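Local coordinates for protein tRNA (cytidine-2'-O-)-methyltransferase TrmJ (Sulfolobus acidocaldarius, PDB 4CNG) that methylates the ribose 2'-OH of cytidine 32 in tRNA, using S-adenosyl-L-methionine as methyl donor and working as a homodimer, at residues A[136-139]-A[140-143]; A[106-109]-A[110-113]; A[159-162]-A[163-166]. The protein carries 1 engineered substitution. All coordinates share one frame; numbering follows the deposited sequence.

Interaction 1: A[136-139]-A[140-143]. With SAH (S-adenosyl-L-homocysteine), chain D; SAH (S-adenosyl-L-homocysteine), chain C.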
loop_
_atom_site.group_PDB
_atom_site.type_symbol
_atom_site.label_atom_id
_atom_site.label_comp_id
_atom_site.label_asym_id
_atom_site.label_seq_id
_atom_site.Cartn_x
_atom_site.Cartn_y
_atom_site.Cartn_z
ATOM N N GLY A 136 -7.525 -1.249 15.370
ATOM C CA GLY A 136 -6.179 -1.802 15.360
ATOM C C GLY A 136 -6.082 -3.103 16.134
ATOM O O GLY A 136 -6.954 -3.958 16.053
ATOM N N LEU A 137 -4.968 -3.282 16.824
ATOM C CA LEU A 137 -4.661 -4.451 17.636
ATOM C C LEU A 137 -4.896 -4.068 19.090
ATOM O O LEU A 137 -4.685 -2.930 19.484
ATOM C CB LEU A 137 -3.230 -4.915 17.435
ATOM C CG LEU A 137 -2.883 -5.528 16.088
ATOM C CD1 LEU A 137 -1.396 -5.749 15.987
ATOM C CD2 LEU A 137 -3.644 -6.809 15.825
ATOM N N THR A 138 -5.302 -5.028 19.900
ATOM C CA THR A 138 -5.463 -4.730 21.319
ATOM C C THR A 138 -4.095 -4.708 22.012
ATOM O O THR A 138 -3.116 -5.274 21.541
ATOM C CB THR A 138 -6.364 -5.752 22.021
ATOM O OG1 THR A 138 -5.688 -7.002 22.033
ATOM C CG2 THR A 138 -7.704 -5.883 21.317
ATOM N N ARG A 139 -4.170 -4.161 23.249
ATOM C CA ARG A 139 -2.926 -4.095 23.979
ATOM C C ARG A 139 -2.392 -5.482 24.267
ATOM O O ARG A 139 -1.203 -5.721 24.173
ATOM C CB ARG A 139 -3.120 -3.310 25.265
ATOM C CG ARG A 139 -1.897 -3.229 26.159
ATOM C CD ARG A 139 -0.773 -2.470 25.465
ATOM N NE ARG A 139 0.427 -2.368 26.293
ATOM C CZ ARG A 139 1.384 -3.292 26.354
ATOM N NH1 ARG A 139 1.290 -4.404 25.634
ATOM N NH2 ARG A 139 2.433 -3.107 27.146
ATOM N N GLU A 140 -3.314 -6.440 24.530
ATOM C CA GLU A 140 -2.906 -7.819 24.812
ATOM C C GLU A 140 -2.389 -8.556 23.554
ATOM O O GLU A 140 -1.450 -9.355 23.655
ATOM C CB GLU A 140 -4.026 -8.613 25.446
ATOM C CG GLU A 140 -3.643 -10.027 25.787
ATOM C CD GLU A 140 -2.565 -10.175 26.829
ATOM O OE1 GLU A 140 -2.214 -9.182 27.537
ATOM O OE2 GLU A 140 -2.113 -11.338 26.982
ATOM N N GLU A 141 -2.952 -8.302 22.371
ATOM C CA GLU A 141 -2.416 -8.854 21.140
ATOM C C GLU A 141 -0.973 -8.391 20.949
ATOM O O GLU A 141 -0.103 -9.163 20.507
ATOM C CB GLU A 141 -3.324 -8.469 19.976
ATOM C CG GLU A 141 -4.648 -9.227 19.984
ATOM C CD GLU A 141 -5.744 -8.691 19.080
ATOM O OE1 GLU A 141 -5.672 -7.531 18.593
ATOM O OE2 GLU A 141 -6.777 -9.406 18.984
ATOM N N ILE A 142 -0.693 -7.116 21.241
ATOM C CA ILE A 142 0.647 -6.598 21.146
ATOM C C ILE A 142 1.540 -7.203 22.207
ATOM O O ILE A 142 2.691 -7.520 21.940
ATOM C CB ILE A 142 0.664 -5.046 21.166
ATOM C CG1 ILE A 142 -0.051 -4.482 19.925
ATOM C CG2 ILE A 142 2.063 -4.500 21.303
ATOM C CD1 ILE A 142 -0.351 -3.010 19.971
ATOM N N ALA A 143 1.016 -7.457 23.418
ATOM C CA ALA A 143 1.781 -8.124 24.464
ATOM C C ALA A 143 2.215 -9.522 24.082
ATOM O O ALA A 143 3.296 -9.940 24.490
ATOM C CB ALA A 143 0.997 -8.177 25.775
HETATM N N SAH D . -5.249 -0.223 19.031
HETATM C CA SAH D . -3.947 0.510 19.072
HETATM C CB SAH D . -3.099 -0.030 20.224
HETATM C CG SAH D . -3.706 0.067 21.606
HETATM S SD SAH D . -2.482 -0.512 22.718
HETATM C C SAH D . -3.148 0.260 17.848
HETATM O O SAH D . -3.292 -0.857 17.332
HETATM O OXT SAH D . -2.299 1.073 17.483
HETATM C "C5'" SAH D . -1.243 0.687 22.460
HETATM C "C4'" SAH D . -0.624 1.070 23.798
HETATM O "O4'" SAH D . 0.544 1.855 23.596
HETATM C "C3'" SAH D . -1.557 1.915 24.657
HETATM O "O3'" SAH D . -2.253 1.108 25.599
HETATM C "C2'" SAH D . -0.662 2.930 25.348
HETATM O "O2'" SAH D . -0.617 2.755 26.774
HETATM C "C1'" SAH D . 0.719 2.679 24.749
HETATM N N9 SAH D . 1.345 3.912 24.264
HETATM C C8 SAH D . 2.665 4.146 24.318
HETATM N N7 SAH D . 2.965 5.264 23.620
HETATM C C5 SAH D . 1.826 5.711 23.061
HETATM C C6 SAH D . 1.459 6.854 22.210
HETATM N N6 SAH D . 2.413 7.733 21.813
HETATM N N1 SAH D . 0.155 6.972 21.842
HETATM C C2 SAH D . -0.782 6.076 22.230
HETATM N N3 SAH D . -0.518 5.003 23.006
HETATM C C4 SAH D . 0.758 4.763 23.415
HETATM N N SAH C . -7.693 3.680 14.789
HETATM C CA SAH C . -6.931 2.415 14.616
HETATM C CB SAH C . -6.324 2.431 13.222
HETATM C CG SAH C . -5.964 1.031 12.696
HETATM S SD SAH C . -5.287 1.100 11.043
HETATM C C SAH C . -5.906 2.331 15.709
HETATM O O SAH C . -5.706 3.287 16.461
HETATM O OXT SAH C . -5.356 1.284 15.985
HETATM C "C5'" SAH C . -5.427 -0.643 10.644
HETATM C "C4'" SAH C . -4.134 -1.446 10.698
HETATM O "O4'" SAH C . -3.239 -0.960 9.685
HETATM C "C3'" SAH C . -3.348 -1.338 11.957
HETATM O "O3'" SAH C . -3.915 -2.197 12.960
HETATM C "C2'" SAH C . -1.964 -1.736 11.529
HETATM O "O2'" SAH C . -1.886 -3.148 11.376
HETATM C "C1'" SAH C . -1.884 -1.081 10.144
HETATM N N9 SAH C . -1.291 0.291 10.150
HETATM C C8 SAH C . -1.869 1.432 9.681
HETATM N N7 SAH C . -0.946 2.433 9.650
HETATM C C5 SAH C . 0.222 1.890 10.071
HETATM C C6 SAH C . 1.545 2.359 10.185
HETATM N N6 SAH C . 1.882 3.634 9.904
HETATM N N1 SAH C . 2.471 1.531 10.606
HETATM C C2 SAH C . 2.149 0.255 10.872
HETATM N N3 SAH C . 0.952 -0.303 10.767
HETATM C C4 SAH C . 0.008 0.509 10.342
#

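Interaction 2: A[106-109]-A[110-113]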
loop_
_atom_site.group_PDB
_atom_site.type_symbol
_atom_site.label_atom_id
_atom_site.label_comp_id
_atom_site.label_asym_id
_atom_site.label_seq_id
_atom_site.Cartn_x
_atom_site.Cartn_y
_atom_site.Cartn_z
ATOM N N ASP A 106 6.985 1.389 28.198
ATOM C CA ASP A 106 7.523 0.048 28.053
ATOM C C ASP A 106 7.487 -0.471 26.620
ATOM O O ASP A 106 8.409 -1.182 26.217
ATOM C CB ASP A 106 6.781 -0.909 28.969
ATOM C CG ASP A 106 6.867 -0.496 30.424
ATOM O OD1 ASP A 106 7.942 -0.014 30.852
ATOM O OD2 ASP A 106 5.868 -0.684 31.149
ATOM N N LEU A 107 6.468 -0.080 25.847
ATOM C CA LEU A 107 6.325 -0.558 24.467
ATOM C C LEU A 107 7.457 -0.075 23.566
ATOM O O LEU A 107 7.733 -0.706 22.544
ATOM C CB LEU A 107 4.967 -0.201 23.840
ATOM C CG LEU A 107 3.789 -1.154 24.062
ATOM C CD1 LEU A 107 2.611 -0.639 23.262
ATOM C CD2 LEU A 107 4.197 -2.551 23.626
ATOM N N LEU A 108 8.151 0.989 23.953
ATOM C CA LEU A 108 9.357 1.398 23.242
ATOM C C LEU A 108 10.345 0.222 23.092
ATOM O O LEU A 108 11.022 0.111 22.066
ATOM C CB LEU A 108 10.025 2.570 23.950
ATOM C CG LEU A 108 11.166 3.203 23.153
ATOM C CD1 LEU A 108 10.651 3.900 21.905
ATOM C CD2 LEU A 108 11.951 4.163 24.022
ATOM N N ARG A 109 10.414 -0.670 24.086
ATOM C CA ARG A 109 11.394 -1.735 24.060
ATOM C C ARG A 109 11.141 -2.709 22.915
ATOM O O ARG A 109 12.042 -3.465 22.561
ATOM C CB ARG A 109 11.435 -2.441 25.414
ATOM C CG ARG A 109 12.073 -1.578 26.492
ATOM C CD ARG A 109 12.490 -2.415 27.682
ATOM N NE ARG A 109 11.534 -2.379 28.788
ATOM C CZ ARG A 109 11.693 -3.034 29.936
ATOM N NH1 ARG A 109 12.782 -3.767 30.141
ATOM N NH2 ARG A 109 10.757 -2.966 30.877
ATOM N N LYS A 110 9.891 -2.763 22.429
ATOM C CA LYS A 110 9.473 -3.603 21.285
ATOM C C LYS A 110 9.442 -2.908 19.939
ATOM O O LYS A 110 9.176 -3.542 18.933
ATOM C CB LYS A 110 8.037 -4.152 21.519
ATOM C CG LYS A 110 7.901 -5.235 22.535
ATOM C CD LYS A 110 6.498 -5.780 22.588
ATOM C CE LYS A 110 6.542 -6.898 23.576
ATOM N NZ LYS A 110 5.222 -7.466 23.552
ATOM N N SER A 111 9.623 -1.607 19.936
ATOM C CA SER A 111 9.341 -0.843 18.740
ATOM C C SER A 111 10.450 -1.002 17.694
ATOM O O SER A 111 11.631 -0.854 17.992
ATOM C CB SER A 111 9.177 0.618 19.100
ATOM O OG SER A 111 10.415 1.129 19.560
ATOM N N ILE A 112 10.044 -1.208 16.448
ATOM C CA ILE A 112 10.989 -1.328 15.343
ATOM C C ILE A 112 10.467 -0.623 14.095
ATOM O O ILE A 112 9.330 -0.156 14.063
ATOM C CB ILE A 112 11.279 -2.802 15.006
ATOM C CG1 ILE A 112 10.016 -3.487 14.480
ATOM C CG2 ILE A 112 11.821 -3.533 16.227
ATOM C CD1 ILE A 112 10.269 -4.849 13.871
ATOM N N ARG A 113 11.424 -0.393 13.207
ATOM C CA ARG A 113 11.129 0.154 11.888
ATOM C C ARG A 113 11.500 -0.834 10.786
ATOM O O ARG A 113 12.099 -1.876 11.049
ATOM C CB ARG A 113 11.866 1.478 11.678
ATOM C CG ARG A 113 11.631 2.500 12.779
ATOM C CD ARG A 113 10.200 3.012 12.761
ATOM N NE ARG A 113 9.968 4.025 13.786
ATOM C CZ ARG A 113 9.582 3.757 15.026
ATOM N NH1 ARG A 113 9.381 2.503 15.402
ATOM N NH2 ARG A 113 9.396 4.744 15.892
#

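Interaction 3: A[159-162]-A[163-166]. With SAH (S-adenosyl-L-homocysteine), chain C.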
loop_
_atom_site.group_PDB
_atom_site.type_symbol
_atom_site.label_atom_id
_atom_site.label_comp_id
_atom_site.label_asym_id
_atom_site.label_seq_id
_atom_site.Cartn_x
_atom_site.Cartn_y
_atom_site.Cartn_z
ATOM N N VAL A 159 -1.742 7.109 9.904
ATOM C CA VAL A 159 -2.615 5.967 9.914
ATOM C C VAL A 159 -2.951 5.604 8.479
ATOM O O VAL A 159 -3.716 6.297 7.782
ATOM C CB VAL A 159 -3.891 6.232 10.688
ATOM C CG1 VAL A 159 -4.651 4.947 10.833
ATOM C CG2 VAL A 159 -3.621 6.861 12.045
ATOM N N LEU A 160 -2.345 4.516 8.024
ATOM C CA LEU A 160 -2.572 3.982 6.691
ATOM C C LEU A 160 -3.821 3.113 6.677
ATOM O O LEU A 160 -4.127 2.436 7.673
ATOM C CB LEU A 160 -1.392 3.140 6.214
ATOM C CG LEU A 160 -0.009 3.780 6.301
ATOM C CD1 LEU A 160 1.120 2.811 6.129
ATOM C CD2 LEU A 160 0.145 4.888 5.295
ATOM N N ASN A 161 -4.539 3.089 5.574
ATOM C CA ASN A 161 -5.510 2.044 5.355
ATOM C C ASN A 161 -4.818 0.678 5.459
ATOM O O ASN A 161 -3.727 0.463 4.976
ATOM C CB ASN A 161 -6.190 2.220 4.021
ATOM C CG ASN A 161 -7.075 1.065 3.701
ATOM O OD1 ASN A 161 -8.182 0.881 4.286
ATOM N ND2 ASN A 161 -6.534 0.181 2.897
ATOM N N LEU A 162 -5.521 -0.270 6.107
ATOM C CA LEU A 162 -5.002 -1.601 6.385
ATOM C C LEU A 162 -4.292 -2.262 5.205
ATOM O O LEU A 162 -3.171 -2.718 5.338
ATOM C CB LEU A 162 -6.167 -2.472 6.846
ATOM C CG LEU A 162 -5.903 -3.976 6.948
ATOM C CD1 LEU A 162 -4.789 -4.318 7.890
ATOM C CD2 LEU A 162 -7.198 -4.690 7.299
ATOM N N SER A 163 -4.956 -2.346 4.054
ATOM C CA SER A 163 -4.348 -3.054 2.958
ATOM C C SER A 163 -3.128 -2.357 2.373
ATOM O O SER A 163 -2.248 -3.007 1.795
ATOM C CB SER A 163 -5.347 -3.368 1.863
ATOM O OG SER A 163 -5.823 -2.238 1.220
ATOM N N HIS A 164 -3.072 -1.040 2.499
ATOM C CA HIS A 164 -1.895 -0.271 2.066
ATOM C C HIS A 164 -0.714 -0.458 2.985
ATOM O O HIS A 164 0.411 -0.565 2.506
ATOM C CB HIS A 164 -2.287 1.192 1.828
ATOM C CG HIS A 164 -3.320 1.334 0.752
ATOM N ND1 HIS A 164 -4.662 1.095 0.982
ATOM C CD2 HIS A 164 -3.192 1.521 -0.585
ATOM C CE1 HIS A 164 -5.311 1.155 -0.169
ATOM N NE2 HIS A 164 -4.449 1.443 -1.136
ATOM N N ALA A 165 -0.977 -0.565 4.309
ATOM C CA ALA A 165 0.053 -0.951 5.228
ATOM C C ALA A 165 0.616 -2.343 4.896
ATOM O O ALA A 165 1.839 -2.559 4.875
ATOM C CB ALA A 165 -0.459 -0.906 6.649
ATOM N N VAL A 166 -0.285 -3.278 4.616
ATOM C CA VAL A 166 0.142 -4.633 4.262
ATOM C C VAL A 166 1.017 -4.549 2.980
ATOM O O VAL A 166 2.070 -5.153 2.907
ATOM C CB VAL A 166 -1.053 -5.524 4.033
ATOM C CG1 VAL A 166 -0.626 -6.835 3.403
ATOM C CG2 VAL A 166 -1.773 -5.798 5.356
HETATM N N SAH C . -7.693 3.680 14.789
HETATM C CA SAH C . -6.931 2.415 14.616
HETATM C CB SAH C . -6.324 2.431 13.222
HETATM C CG SAH C . -5.964 1.031 12.696
HETATM S SD SAH C . -5.287 1.100 11.043
HETATM C C SAH C . -5.906 2.331 15.709
HETATM O O SAH C . -5.706 3.287 16.461
HETATM O OXT SAH C . -5.356 1.284 15.985
HETATM C "C5'" SAH C . -5.427 -0.643 10.644
HETATM C "C4'" SAH C . -4.134 -1.446 10.698
HETATM O "O4'" SAH C . -3.239 -0.960 9.685
HETATM C "C3'" SAH C . -3.348 -1.338 11.957
HETATM O "O3'" SAH C . -3.915 -2.197 12.960
HETATM C "C2'" SAH C . -1.964 -1.736 11.529
HETATM O "O2'" SAH C . -1.886 -3.148 11.376
HETATM C "C1'" SAH C . -1.884 -1.081 10.144
HETATM N N9 SAH C . -1.291 0.291 10.150
HETATM C C8 SAH C . -1.869 1.432 9.681
HETATM N N7 SAH C . -0.946 2.433 9.650
HETATM C C5 SAH C . 0.222 1.890 10.071
HETATM C C6 SAH C . 1.545 2.359 10.185
HETATM N N6 SAH C . 1.882 3.634 9.904
HETATM N N1 SAH C . 2.471 1.531 10.606
HETATM C C2 SAH C . 2.149 0.255 10.872
HETATM N N3 SAH C . 0.952 -0.303 10.767
HETATM C C4 SAH C . 0.008 0.509 10.342
#

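Interaction 1: A[136-139]-A[140-143]
The backbone turns from loop into helix at T138, whose O accepts from I142 N at 3.1 Å, and the next i-to-i+4 bond follows from A143 N to R139 O at 2.9 Å. Two reciprocal side-chain bonds seal this start. T138 OG1 takes E141 N at 3.0 Å; chi1 of 67° sets the hydroxyl between the backbone N and the carbonyl carbon, facing the first turn. In return E141, its chain extended beyond CG, reaches back so that OE1 accepts from T138 N at 2.8 Å. That N-H points almost straight at the oxygen (169°), though it arrives from above the carboxylate plane, 43° out of it. The same OE1 forms a salt bridge with R132, which also donates to G136 O. With an alanine here in place of E141, T138 N would probably lose its acceptor and R132 its carboxylate mate, weakening the cap and the loop before it. L137 lies across the glutamate at about a right angle, CD2 reaching OE1 at 3.5 Å, while its CB packs on I142 CG1 at 4.1 Å. On the ligand side, L137 N and O grip the amino acid end of the S-adenosyl-L-homocysteine of chain D: L137 N donates to its carboxylate O at 3.0 Å, and the ligand N donates to L137 O. R139 bends at chi2 and lays CD beside the SD atom of that ligand, turning the edge of its guanidinium to A143 N, with NH1 3.8 Å from that atom. G136 CA lies against OXT of the ligand in chain C. The mutual T138–E141 bonds are the defining feature of a capping box, here at the N-terminus of helix 139-143, directly beside two bound cofactor products.

Interaction 2: A[106-109]-A[110-113]
L108 and S111 carry the main polar link, the carbonyl O of L108 accepting twice from the same serine. S111 N donates to L108 O at 3.1 Å, from well above the carbonyl plane (68° out of it). S111 OG donates to the same oxygen at 2.8 Å, lying much nearer that plane, with a tilt of only 19°; two donors thus reach one acceptor from different directions. The hydroxyl is put there by a chi1 of 66°, which stands OG between the backbone N and the carbonyl carbon of its own residue; the OG bond is that of one of two modelled conformers, and its persistence in the other is not known. Among the backbone bonds, K110 N to L107 O measures 3.0 Å, and R109 N to D106 O repeats the same three-residue spacing; with S111 N to L108 O, every link is i to i+3, the evidence for a 3-10 turn.

Van der Waals contacts are few. K110 is extended beyond CG and passes obliquely by L107, with CD 4.1 Å from L107 CD2. L108 CD1 lies 3.6 Å from S111 OG, a methyl group resting beside the hydroxyl.

The lysine's ammonium is hydrogen-bonded outside the segments. K110 NZ is held by the carbonyls of S145 and I142 and more weakly by that of A143, and so joins the C-terminal end of helix 139-143 and S145 just beyond it. L107 itself belongs to a pocket for S-adenosyl-L-homocysteine and touches R139 and I142 as well. Further on, I112 pairs with L148 and F150 through the backbone. This is a 3-10 turn leading directly into strand 111-112, the outermost strand at one end of the parallel sheet within this chain.

Interaction 3: A[159-162]-A[163-166]
N161 occupies the N-cap of helix 162-175, and its amide ND2 donates to H164 ND1 at 2.8 Å; in SPOUT enzymes such as this TrmH-family member, the loop leading into this helix belongs to the C-terminal knot that binds the cofactor. The N161 side chain gets there because CG stands anti to the backbone N (chi1 173°), swinging the amide over the first turn. The imidazole is met at its edge, ND2 lying close to the ring plane, whereas the amide and ring planes are 64° apart. The second polar partner of ND2 is N35 OD1, which also binds S163 OG. N161 O starts the helical ladder, accepting from A165 N at 3.0 Å and weakly from H164 N.

L162 likewise holds CG anti to its N (chi1 169°), which directs CD1 to within 4.2 Å of V166 CG2, with O4' and C4' of the S-adenosyl-L-homocysteine of chain C also near CD1. L160 CD1 lies 4.1 Å from A165 CB and 3.9 Å from N6 of this ligand, and A165 CB sits 3.8 Å from its C1', so both residues line the adenosine. Beyond the chain, H164 stacks on H164 of the second subunit, and its NE2 bonds S163 OG of that subunit; the same pair is formed in reverse, tying the start of the helix to the dimer interface. The adenine itself is read by the backbone, L160 N donating to N7 of the same ligand at 3.0 Å.

How the interactions relate
Interactions 1 and 3 both open a helix, but by different chemistry: a capping box at 136-143, an N-cap asparagine whose amide binds an imidazole at 159-166. Interaction 3 is wholly buried and continues into the dimer interface; interaction 1 is partly buried, and interaction 2 is a surface turn, its centre about 17 Å from the centre of the chain. Interactions 1 and 2 touch directly, the 3-10 turn packing on helix 139-143 with L107 CD2 against I142 CG2. Interactions 1 and 3, their nearest atoms about 8 Å apart, do not touch, but both contact the ligand of chain C, G136 against its carboxylate end and L160 against its adenine.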